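Local coordinates for protein endoglucanase (Bacillus akibai, PDB 1UWW) that hydrolyses internal beta-1,4-glucosidic linkages of cellulose, lichenin and cereal beta-D-glucans, and is represented here by its family 28 module, which binds non-crystalline cellulose, at residues A[81-86]-A[150-155]. Numbering follows the deposited sequence.
Sequences LVRGEN and NVRDIT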
loop_
_atom_site.group_PDB
_atom_site.type_symbol
_atom_site.label_atom_id
_atom_site.label_comp_id
_atom_site.label_asym_id
_atom_site.label_seq_id
_atom_site.Cartn_x
_atom_site.Cartn_y
_atom_site.Cartn_z
ATOM N N LEU A 81 -3.063 2.217 24.077
ATOM C CA LEU A 81 -2.356 1.805 22.876
ATOM C C LEU A 81 -1.714 3.033 22.268
ATOM O O LEU A 81 -2.417 3.930 21.808
ATOM C CB LEU A 81 -3.322 1.166 21.875
ATOM C CG LEU A 81 -2.727 0.545 20.618
ATOM C CD1 LEU A 81 -1.882 -0.675 20.958
ATOM C CD2 LEU A 81 -3.858 0.136 19.665
ATOM N N VAL A 82 -0.397 3.078 22.312
ATOM C CA VAL A 82 0.366 4.225 21.848
ATOM C C VAL A 82 1.625 3.762 21.127
ATOM O O VAL A 82 2.153 2.676 21.390
ATOM C CB VAL A 82 0.737 5.206 22.998
ATOM C CG1 VAL A 82 -0.509 5.745 23.695
ATOM C CG2 VAL A 82 1.721 4.557 23.999
ATOM N N ARG A 83 2.132 4.619 20.247
ATOM C CA ARG A 83 3.388 4.368 19.569
ATOM C C ARG A 83 4.588 4.465 20.491
ATOM O O ARG A 83 5.567 3.735 20.356
ATOM C CB ARG A 83 3.584 5.347 18.411
ATOM C CG ARG A 83 4.877 5.166 17.611
ATOM C CD ARG A 83 4.968 6.046 16.419
ATOM N NE ARG A 83 4.938 7.463 16.801
ATOM C CZ ARG A 83 4.643 8.462 15.987
ATOM N NH1 ARG A 83 4.337 8.263 14.720
ATOM N NH2 ARG A 83 4.633 9.710 16.454
ATOM N N GLY A 84 4.561 5.440 21.385
ATOM C CA GLY A 84 5.729 5.710 22.209
ATOM C C GLY A 84 6.922 6.071 21.354
ATOM O O GLY A 84 6.793 6.683 20.295
ATOM N N GLU A 85 8.098 5.638 21.784
ATOM C CA GLU A 85 9.319 5.849 21.022
ATOM C C GLU A 85 9.608 4.768 19.980
ATOM O O GLU A 85 10.620 4.783 19.313
ATOM C CB GLU A 85 10.509 5.972 21.971
ATOM C CG GLU A 85 10.503 7.289 22.723
ATOM C CD GLU A 85 11.598 7.392 23.782
ATOM O OE1 GLU A 85 11.897 6.387 24.465
ATOM O OE2 GLU A 85 12.135 8.503 23.951
ATOM N N ASN A 86 8.667 3.860 19.811
ATOM C CA ASN A 86 8.820 2.804 18.826
ATOM C C ASN A 86 8.651 3.302 17.414
ATOM O O ASN A 86 7.961 4.283 17.151
ATOM C CB ASN A 86 7.802 1.720 19.124
ATOM C CG ASN A 86 8.079 1.044 20.439
ATOM O OD1 ASN A 86 9.134 0.434 20.584
ATOM N ND2 ASN A 86 7.188 1.191 21.403
ATOM N N ASN A 150 6.560 0.477 9.278
ATOM C CA ASN A 150 7.031 1.697 9.899
ATOM C C ASN A 150 5.852 2.558 10.342
ATOM O O ASN A 150 5.012 2.956 9.538
ATOM C CB ASN A 150 7.921 2.459 8.921
ATOM C CG ASN A 150 8.629 3.643 9.558
ATOM O OD1 ASN A 150 8.019 4.450 10.252
ATOM N ND2 ASN A 150 9.944 3.735 9.334
ATOM N N VAL A 151 5.800 2.821 11.637
ATOM C CA VAL A 151 4.815 3.735 12.219
ATOM C C VAL A 151 5.397 5.087 12.668
ATOM O O VAL A 151 4.644 6.005 12.975
ATOM C CB VAL A 151 4.054 3.084 13.394
ATOM C CG1 VAL A 151 3.208 1.901 12.897
ATOM C CG2 VAL A 151 4.998 2.621 14.502
ATOM N N ARG A 152 6.716 5.179 12.722
ATOM C CA ARG A 152 7.408 6.451 12.941
ATOM C C ARG A 152 6.997 7.452 11.867
ATOM O O ARG A 152 6.862 8.652 12.146
ATOM C CB ARG A 152 8.912 6.206 12.951
ATOM C CG ARG A 152 9.768 7.446 13.214
ATOM C CD ARG A 152 9.358 8.239 14.417
ATOM N NE ARG A 152 9.129 7.423 15.602
ATOM C CZ ARG A 152 8.497 7.862 16.684
ATOM N NH1 ARG A 152 8.065 9.116 16.731
ATOM N NH2 ARG A 152 8.259 7.085 17.727
ATOM N N ASP A 153 6.716 6.951 10.673
ATOM C CA ASP A 153 6.357 7.783 9.524
ATOM C C ASP A 153 4.909 8.247 9.501
ATOM O O ASP A 153 4.516 8.978 8.575
ATOM C CB ASP A 153 6.754 7.065 8.231
ATOM C CG ASP A 153 8.278 7.026 8.041
ATOM O OD1 ASP A 153 8.986 7.763 8.774
ATOM O OD2 ASP A 153 8.863 6.289 7.228
ATOM N N ILE A 154 4.109 7.909 10.508
ATOM C CA ILE A 154 2.755 8.458 10.624
ATOM C C ILE A 154 2.858 9.819 11.281
ATOM O O ILE A 154 3.068 9.920 12.478
ATOM C CB ILE A 154 1.824 7.500 11.432
ATOM C CG1 ILE A 154 1.723 6.128 10.753
ATOM C CG2 ILE A 154 0.407 8.070 11.567
ATOM C CD1 ILE A 154 1.034 5.062 11.571
ATOM N N THR A 155 2.660 10.873 10.497
ATOM C CA THR A 155 2.782 12.229 11.026
ATOM C C THR A 155 1.551 12.726 11.730
ATOM O O THR A 155 1.665 13.678 12.501
ATOM C CB THR A 155 3.137 13.237 9.940
ATOM O OG1 THR A 155 2.101 13.271 8.946
ATOM C CG2 THR A 155 4.424 12.831 9.223
HETATM O O HOH W 1 4.603 12.101 14.488
#
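Arg-83 and Arg-152 each send a guanidinium across to the carbonyls of the other's beta turn, a type II' turn from Arg-83 to Asn-86 and a type I turn from Val-151 to Ile-154, in loops of the beta-sandwich carbohydrate-binding module that follow strands 73-77 and 142-150. The side chains cross at about a right angle, their guanidinium planes 40° apart. Each lays a nitrogen over one face of the other, offset toward the rim: NH1 of Arg-152 sits 3.2 Å above the Arg-83 plane. The two cations would repel, but Asp-159 forms salt bridges with Arg-83 NH2 and Arg-152 NH1, which probably offsets this, and Asp-87 pairs with Arg-152 NE.

Arg-83 holds CG anti to its backbone N (chi1 -179°), which brings CG within 4.0 Å of Val-151 CG2; the chain bends only at chi3, which sets NE. Its NH1 donates two hydrogen bonds in the guanidinium plane, to Val-151 O at 2.9 Å and Ile-154 O at 3.1 Å. Val-151 O also accepts the turn's own bond from Ile-154 N. A water accepts from Arg-83 NH2 and returns a weak bond to Ile-154 O.

In the reverse direction, Arg-152 NH2 donates a hydrogen bond to Gly-84 O at 3.0 Å, close to the Arg-152 guanidinium plane, and a second to Asn-86 O at 2.9 Å, reached from above the Asn-86 carbonyl plane.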